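Local coordinates for free methionine-R-sulfoxide reductase (Saccharomyces cerevisiae, PDB 1F5M), which catalyses the thioredoxin-dependent reduction of the R-enantiomer of free methionine sulfoxide to methionine and helps protect the yeast cell against oxidative stress, at residues V13-S16 and S17-K21; D37-N41 and W42-L46; E167-A170 and K171-K175. All coordinates share one frame; numbering follows the deposited sequence.

Contact 1 (V13-S16 and S17-K21); sequences VNYS and SNLNK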
loop_
_atom_site.group_PDB
_atom_site.type_symbol
_atom_site.label_atom_id
_atom_site.label_comp_id
_atom_site.label_asym_id
_atom_site.label_seq_id
_atom_site.Cartn_x
_atom_site.Cartn_y
_atom_site.Cartn_z
ATOM N N VAL B 13 1.060 0.362 -14.863
ATOM C CA VAL B 13 -0.201 0.980 -14.522
ATOM C C VAL B 13 -0.485 2.161 -15.462
ATOM O O VAL B 13 -1.419 2.938 -15.258
ATOM C CB VAL B 13 -0.101 1.357 -12.997
ATOM C CG1 VAL B 13 -0.653 2.693 -12.725
ATOM C CG2 VAL B 13 -0.729 0.251 -12.154
ATOM N N ASN B 14 0.326 2.279 -16.515
ATOM C CA ASN B 14 0.151 3.355 -17.484
ATOM C C ASN B 14 -0.311 2.744 -18.793
ATOM O O ASN B 14 0.499 2.203 -19.553
ATOM C CB ASN B 14 1.470 4.116 -17.728
ATOM C CG ASN B 14 1.930 4.908 -16.509
ATOM O OD1 ASN B 14 1.114 5.462 -15.762
ATOM N ND2 ASN B 14 3.235 5.010 -16.331
ATOM N N TYR B 15 -1.610 2.786 -19.038
ATOM C CA TYR B 15 -2.166 2.275 -20.283
ATOM C C TYR B 15 -3.459 3.016 -20.544
ATOM O O TYR B 15 -4.016 3.634 -19.640
ATOM C CB TYR B 15 -2.409 0.783 -20.195
ATOM C CG TYR B 15 -3.091 0.373 -18.927
ATOM C CD1 TYR B 15 -4.484 0.391 -18.816
ATOM C CD2 TYR B 15 -2.340 -0.058 -17.830
ATOM C CE1 TYR B 15 -5.106 -0.014 -17.639
ATOM C CE2 TYR B 15 -2.952 -0.458 -16.655
ATOM C CZ TYR B 15 -4.326 -0.431 -16.567
ATOM O OH TYR B 15 -4.887 -0.768 -15.382
ATOM N N SER B 16 -3.936 2.954 -21.777
ATOM C CA SER B 16 -5.137 3.685 -22.133
ATOM C C SER B 16 -6.369 3.080 -21.522
ATOM O O SER B 16 -6.442 1.874 -21.312
ATOM C CB SER B 16 -5.317 3.746 -23.653
ATOM O OG SER B 16 -6.433 2.959 -24.031
ATOM N N SER B 17 -7.331 3.943 -21.227
ATOM C CA SER B 17 -8.605 3.515 -20.660
ATOM C C SER B 17 -9.521 3.055 -21.786
ATOM O O SER B 17 -10.682 2.701 -21.532
ATOM C CB SER B 17 -9.252 4.669 -19.890
ATOM O OG SER B 17 -9.411 5.816 -20.735
ATOM N N ASN B 18 -9.005 3.051 -23.026
ATOM C CA ASN B 18 -9.783 2.609 -24.193
ATOM C C ASN B 18 -9.626 1.129 -24.423
ATOM O O ASN B 18 -10.193 0.585 -25.357
ATOM C CB ASN B 18 -9.386 3.325 -25.494
ATOM C CG ASN B 18 -9.837 4.771 -25.537
ATOM O OD1 ASN B 18 -10.910 5.117 -25.030
ATOM N ND2 ASN B 18 -9.027 5.626 -26.168
ATOM N N LEU B 19 -8.818 0.476 -23.599
ATOM C CA LEU B 19 -8.680 -0.977 -23.706
ATOM C C LEU B 19 -9.971 -1.491 -23.076
ATOM O O LEU B 19 -10.524 -0.825 -22.187
ATOM C CB LEU B 19 -7.514 -1.483 -22.870
ATOM C CG LEU B 19 -6.112 -0.945 -23.162
ATOM C CD1 LEU B 19 -5.152 -1.512 -22.117
ATOM C CD2 LEU B 19 -5.698 -1.335 -24.589
ATOM N N ASN B 20 -10.466 -2.642 -23.535
ATOM C CA ASN B 20 -11.685 -3.209 -22.958
ATOM C C ASN B 20 -11.323 -3.996 -21.698
ATOM O O ASN B 20 -10.180 -4.406 -21.528
ATOM C CB ASN B 20 -12.364 -4.124 -23.966
ATOM C CG ASN B 20 -11.450 -5.239 -24.469
ATOM O OD1 ASN B 20 -11.309 -5.425 -25.680
ATOM N ND2 ASN B 20 -10.842 -5.987 -23.553
ATOM N N LYS B 21 -12.301 -4.222 -20.830
ATOM C CA LYS B 21 -12.067 -4.911 -19.575
ATOM C C LYS B 21 -11.268 -6.235 -19.641
ATOM O O LYS B 21 -10.376 -6.460 -18.815
ATOM C CB LYS B 21 -13.411 -5.115 -18.852
ATOM C CG LYS B 21 -13.280 -5.652 -17.422
ATOM C CD LYS B 21 -14.602 -5.578 -16.711
ATOM C CE LYS B 21 -14.468 -5.949 -15.245
ATOM N NZ LYS B 21 -15.771 -5.739 -14.526
#

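Contact 2 (D37-N41 and W42-L46); sequences DGQVN and WVCNL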
loop_
_atom_site.group_PDB
_atom_site.type_symbol
_atom_site.label_atom_id
_atom_site.label_comp_id
_atom_site.label_asym_id
_atom_site.label_seq_id
_atom_site.Cartn_x
_atom_site.Cartn_y
_atom_site.Cartn_z
ATOM N N ASP B 37 7.930 -12.396 -10.192
ATOM C CA ASP B 37 8.847 -13.482 -10.508
ATOM C C ASP B 37 10.098 -13.489 -9.660
ATOM O O ASP B 37 10.486 -14.539 -9.130
ATOM C CB ASP B 37 9.281 -13.449 -11.968
ATOM C CG ASP B 37 10.309 -14.550 -12.275
ATOM O OD1 ASP B 37 9.998 -15.739 -12.004
ATOM O OD2 ASP B 37 11.426 -14.225 -12.754
ATOM N N GLY B 38 10.712 -12.319 -9.527
ATOM C CA GLY B 38 11.948 -12.199 -8.780
ATOM C C GLY B 38 12.046 -12.427 -7.276
ATOM O O GLY B 38 13.169 -12.481 -6.768
ATOM N N GLN B 39 10.933 -12.524 -6.545
ATOM C CA GLN B 39 11.020 -12.748 -5.100
ATOM C C GLN B 39 9.720 -13.292 -4.568
ATOM O O GLN B 39 8.655 -13.068 -5.157
ATOM C CB GLN B 39 11.420 -11.465 -4.326
ATOM C CG GLN B 39 10.485 -10.242 -4.470
ATOM C CD GLN B 39 10.299 -9.810 -5.910
ATOM O OE1 GLN B 39 9.202 -9.954 -6.484
ATOM N NE2 GLN B 39 11.352 -9.285 -6.515
ATOM N N VAL B 40 9.815 -14.047 -3.472
ATOM C CA VAL B 40 8.629 -14.617 -2.867
ATOM C C VAL B 40 8.131 -13.700 -1.755
ATOM O O VAL B 40 7.063 -13.927 -1.212
ATOM C CB VAL B 40 8.895 -16.051 -2.295
ATOM C CG1 VAL B 40 9.494 -16.958 -3.405
ATOM C CG2 VAL B 40 9.832 -15.985 -1.081
ATOM N N ASN B 41 8.893 -12.655 -1.426
ATOM C CA ASN B 41 8.467 -11.744 -0.362
ATOM C C ASN B 41 7.016 -11.306 -0.565
ATOM O O ASN B 41 6.675 -10.602 -1.542
ATOM C CB ASN B 41 9.382 -10.516 -0.276
ATOM C CG ASN B 41 9.064 -9.673 0.940
ATOM O OD1 ASN B 41 8.150 -8.842 0.922
ATOM N ND2 ASN B 41 9.789 -9.921 2.029
ATOM N N TRP B 42 6.156 -11.680 0.366
ATOM C CA TRP B 42 4.756 -11.370 0.135
ATOM C C TRP B 42 4.364 -9.960 0.274
ATOM O O TRP B 42 3.393 -9.541 -0.379
ATOM C CB TRP B 42 3.815 -12.233 0.970
ATOM C CG TRP B 42 3.796 -11.948 2.429
ATOM C CD1 TRP B 42 4.417 -12.670 3.412
ATOM C CD2 TRP B 42 3.023 -10.937 3.099
ATOM N NE1 TRP B 42 4.066 -12.178 4.647
ATOM C CE2 TRP B 42 3.212 -11.116 4.482
ATOM C CE3 TRP B 42 2.174 -9.905 2.658
ATOM C CZ2 TRP B 42 2.591 -10.303 5.439
ATOM C CZ3 TRP B 42 1.552 -9.091 3.618
ATOM C CH2 TRP B 42 1.769 -9.300 4.991
ATOM N N VAL B 43 5.098 -9.198 1.086
ATOM C CA VAL B 43 4.721 -7.799 1.250
ATOM C C VAL B 43 4.995 -7.067 -0.043
ATOM O O VAL B 43 4.184 -6.274 -0.503
ATOM C CB VAL B 43 5.496 -7.089 2.419
ATOM C CG1 VAL B 43 5.083 -5.609 2.493
ATOM C CG2 VAL B 43 5.156 -7.752 3.766
ATOM N N CYS B 44 6.166 -7.297 -0.620
ATOM C CA CYS B 44 6.527 -6.644 -1.862
ATOM C C CYS B 44 5.526 -6.972 -2.969
ATOM O O CYS B 44 5.079 -6.085 -3.724
ATOM C CB CYS B 44 7.930 -7.102 -2.269
ATOM S SG CYS B 44 8.372 -6.943 -3.996
ATOM N N ASN B 45 5.221 -8.255 -3.075
ATOM C CA ASN B 45 4.320 -8.738 -4.099
ATOM C C ASN B 45 2.890 -8.234 -3.909
ATOM O O ASN B 45 2.259 -7.842 -4.885
ATOM C CB ASN B 45 4.364 -10.262 -4.163
ATOM C CG ASN B 45 5.702 -10.791 -4.701
ATOM O OD1 ASN B 45 6.405 -10.094 -5.420
ATOM N ND2 ASN B 45 6.049 -12.031 -4.345
ATOM N N LEU B 46 2.367 -8.221 -2.678
ATOM C CA LEU B 46 1.007 -7.697 -2.517
ATOM C C LEU B 46 0.973 -6.201 -2.611
ATOM O O LEU B 46 -0.045 -5.647 -2.969
ATOM C CB LEU B 46 0.358 -8.116 -1.183
ATOM C CG LEU B 46 0.097 -9.596 -1.007
ATOM C CD1 LEU B 46 -0.885 -9.841 0.139
ATOM C CD2 LEU B 46 -0.419 -10.154 -2.315
#

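Contact 3 (E167-A170 and K171-K175); sequences EKLA and KLINK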
loop_
_atom_site.group_PDB
_atom_site.type_symbol
_atom_site.label_atom_id
_atom_site.label_comp_id
_atom_site.label_asym_id
_atom_site.label_seq_id
_atom_site.Cartn_x
_atom_site.Cartn_y
_atom_site.Cartn_z
ATOM N N GLU B 167 -9.926 -14.409 -8.759
ATOM C CA GLU B 167 -9.597 -15.732 -8.235
ATOM C C GLU B 167 -8.380 -16.263 -8.977
ATOM O O GLU B 167 -7.658 -17.068 -8.430
ATOM C CB GLU B 167 -10.792 -16.717 -8.331
ATOM C CG GLU B 167 -11.890 -16.356 -7.312
ATOM C CD GLU B 167 -12.938 -17.440 -7.092
ATOM O OE1 GLU B 167 -13.099 -18.300 -7.983
ATOM O OE2 GLU B 167 -13.608 -17.418 -6.019
ATOM N N LYS B 168 -8.133 -15.822 -10.210
ATOM C CA LYS B 168 -6.947 -16.288 -10.931
ATOM C C LYS B 168 -5.737 -15.610 -10.281
ATOM O O LYS B 168 -4.680 -16.230 -10.090
ATOM C CB LYS B 168 -6.969 -15.852 -12.377
ATOM C CG LYS B 168 -7.860 -16.695 -13.285
ATOM C CD LYS B 168 -8.032 -15.999 -14.654
ATOM C CE LYS B 168 -8.913 -16.854 -15.567
ATOM N NZ LYS B 168 -9.214 -16.193 -16.864
ATOM N N LEU B 169 -5.933 -14.344 -9.926
ATOM C CA LEU B 169 -4.878 -13.554 -9.308
ATOM C C LEU B 169 -4.487 -14.120 -7.952
ATOM O O LEU B 169 -3.313 -14.100 -7.586
ATOM C CB LEU B 169 -5.325 -12.095 -9.132
ATOM C CG LEU B 169 -4.289 -11.161 -8.451
ATOM C CD1 LEU B 169 -2.999 -11.105 -9.299
ATOM C CD2 LEU B 169 -4.890 -9.749 -8.327
ATOM N N ALA B 170 -5.480 -14.577 -7.202
ATOM C CA ALA B 170 -5.271 -15.140 -5.894
ATOM C C ALA B 170 -4.425 -16.404 -6.041
ATOM O O ALA B 170 -3.567 -16.685 -5.214
ATOM C CB ALA B 170 -6.663 -15.454 -5.204
ATOM N N LYS B 171 -4.672 -17.177 -7.089
ATOM C CA LYS B 171 -3.884 -18.395 -7.293
ATOM C C LYS B 171 -2.410 -18.068 -7.632
ATOM O O LYS B 171 -1.483 -18.770 -7.199
ATOM C CB LYS B 171 -4.526 -19.249 -8.390
ATOM C CG LYS B 171 -5.799 -19.933 -7.937
ATOM C CD LYS B 171 -6.434 -20.683 -9.093
ATOM C CE LYS B 171 -7.756 -21.323 -8.666
ATOM N NZ LYS B 171 -8.722 -20.298 -8.104
ATOM N N LEU B 172 -2.210 -16.984 -8.366
ATOM C CA LEU B 172 -0.875 -16.550 -8.765
ATOM C C LEU B 172 -0.109 -16.015 -7.565
ATOM O O LEU B 172 1.146 -16.069 -7.520
ATOM C CB LEU B 172 -0.950 -15.444 -9.845
ATOM C CG LEU B 172 -1.355 -15.794 -11.267
ATOM C CD1 LEU B 172 -1.312 -14.562 -12.156
ATOM C CD2 LEU B 172 -0.426 -16.865 -11.797
ATOM N N ILE B 173 -0.858 -15.474 -6.608
ATOM C CA ILE B 173 -0.283 -14.924 -5.391
ATOM C C ILE B 173 0.162 -16.108 -4.545
ATOM O O ILE B 173 1.288 -16.131 -4.014
ATOM C CB ILE B 173 -1.346 -14.073 -4.626
ATOM C CG1 ILE B 173 -1.439 -12.693 -5.286
ATOM C CG2 ILE B 173 -1.022 -13.977 -3.132
ATOM C CD1 ILE B 173 -2.524 -11.814 -4.752
ATOM N N ASN B 174 -0.710 -17.104 -4.430
ATOM C CA ASN B 174 -0.358 -18.296 -3.645
ATOM C C ASN B 174 0.930 -18.973 -4.155
ATOM O O ASN B 174 1.774 -19.416 -3.354
ATOM C CB ASN B 174 -1.469 -19.324 -3.695
ATOM C CG ASN B 174 -1.054 -20.645 -3.068
ATOM O OD1 ASN B 174 -1.139 -21.696 -3.711
ATOM N ND2 ASN B 174 -0.606 -20.601 -1.805
ATOM N N LYS B 175 1.066 -19.074 -5.478
ATOM C CA LYS B 175 2.231 -19.732 -6.075
ATOM C C LYS B 175 3.467 -18.864 -6.093
ATOM O O LYS B 175 4.581 -19.370 -6.256
ATOM C CB LYS B 175 1.949 -20.146 -7.526
ATOM C CG LYS B 175 0.742 -21.051 -7.698
ATOM C CD LYS B 175 -0.012 -20.667 -8.979
ATOM C CE LYS B 175 0.580 -21.308 -10.233
ATOM N NZ LYS B 175 0.302 -22.798 -10.250
HETATM O O HOH W 1 -8.625 -18.700 -5.857
#

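Contact 1 (V13-S16 and S17-K21)
S16 and N18 supply the polar link of this surface turn. The backbone N-H of N18 reaches back two residues to the hydroxyl oxygen of S16, with N18 N to S16 OG at 2.8 Å. The bond is bent, 144° at the hydrogen, as expected where a short side chain closes a small ring with its own backbone. S16 brings its oxygen there through an unusual first torsion: at 111° chi1 lies well away from any staggered position, and it puts OG within reach of N18 N. The same oxygen lies close to the side chain of N18, with S16 OG 3.3 Å from N18 CB.

Around these atoms the backbone makes a type I beta turn from S16 to L19, part of the loop that leads into helix 21-36, for which N20 occupies the N-cap position. The bond from N18 N to S16 OG makes an ST turn, set on the first residue of the beta turn.

The apolar part lies one residue further out on each side. L19 folds back against the turn, its CG 3.4 Å from the carbonyl oxygen of S16, and its CD1 methyl goes on to the ring of Y15, meeting Y15 CD1 at 3.9 Å. The methyl approaches the ring obliquely, and the two side chains cross at about a right angle. Y15 owes this position to a chi1 of 46°, which sets CG between the backbone N and the carbonyl carbon.

Both residues also lean on I24 of helix 21-36, while Y15 reaches A56 and S59 of helix 42-59. Through them the N-terminal arm is laid against two helices, and slightly earlier in the chain N14 OD1 accepts a hydrogen bond from K88 of the second subunit.

Contact 2 (D37-N41 and W42-L46)
The side-chain amide of N45 binds the backbone of Q39, and Q39 O lies almost in the plane of that amide. N45 ND2 donates to Q39 O at 2.9 Å, nearly straight at 174°, although the donor is tilted from the plane of the Q39 carbonyl. The side-chain amide planes of the two residues stand 63° apart. On one face of the W42 indole, towards its rim, lies V43 CG2; the same indole stacks with the ring of F179.

The amide of N41 is used differently. With CG anti to the backbone N (chi1 -172°), its oxygen swings over the first turn of helix 42-59, where N41 OD1 accepts from C44 N at 2.9 Å, in the carbonyl plane. This is a classic side-chain N-cap, satisfying an N-H that no preceding turn could serve. The main-chain series opens beside it, from N45 N to N41 O at 3.2 Å, so N45 grips the incoming loop by backbone and side chain alike. A leucine in place of N45 would probably leave Q39 O without this donor and the loop ahead of the cap less firmly held.

The sulfur of C44 lies against the aliphatic part of Q39, with C44 SG to Q39 CG at 3.9 Å. Both residues pack on Q92 of the second subunit, and V43 meets its own counterpart there.

Contact 3 (E167-A170 and K171-K175)
L169 and I173, one helical turn apart, make the close-packed side of this contact. Their side chains cross at a slant, with L169 CG 4.2 Å from I173 CD1. I173 carries CG1 beside its backbone N (chi1 -80°), which brings that carbon to 3.3 Å from L169 O, the carbonyl that also receives I173 N at 3.0 Å. A170, on the sheet side, packs against I137 and I148; its small side chain probably allows the close approach, while Y32 of helix 21-36 covers both L169 and I173.

The segment belongs to helix 160-176, which packs between the antiparallel sheet of the GAF fold and helix 21-36. Its i to i+4 ladder runs regularly through the contact, from L172 N to K168 O at 3.1 Å and from N174 N to A170 O at 3.0 Å.

On the solvent side the contact is looser: K171 is exposed and E167 partly so. K171 bends at its last torsion (chi4 56°), turning the ammonium back over the helix to a weak bond, 3.4 Å from NZ to E167 O. A water bridges the same two atoms: it accepts from K171 NZ at 2.8 Å and donates to E167 O. That carbonyl also takes K171 N, which comes from above its plane. E167 OE1 stays 4.8 Å from K171 NZ, and E167 OE2 is hydrogen-bonded to T110 OG1.

Each contact joins residues only a few positions apart, and the three follow in series, none enclosing or crossing another. Contact 1 closes a tight turn in the N-terminal arm and delivers the chain into helix 21-36. That helix runs on to the loop of contact 2, where the chain reverses and helix 42-59 is started. The strands of the sheet follow before contact 3 closes successive turns of helix 160-176. Contacts 2 and 3 meet directly, L46 CD2 touching I173 CD1 at 3.6 Å, whereas contact 1 remains about 10 Å from contact 3 between nearest atoms. Contacts 1 and 2 both touch the second subunit; contact 3 belongs to the helix-sheet layer within one chain.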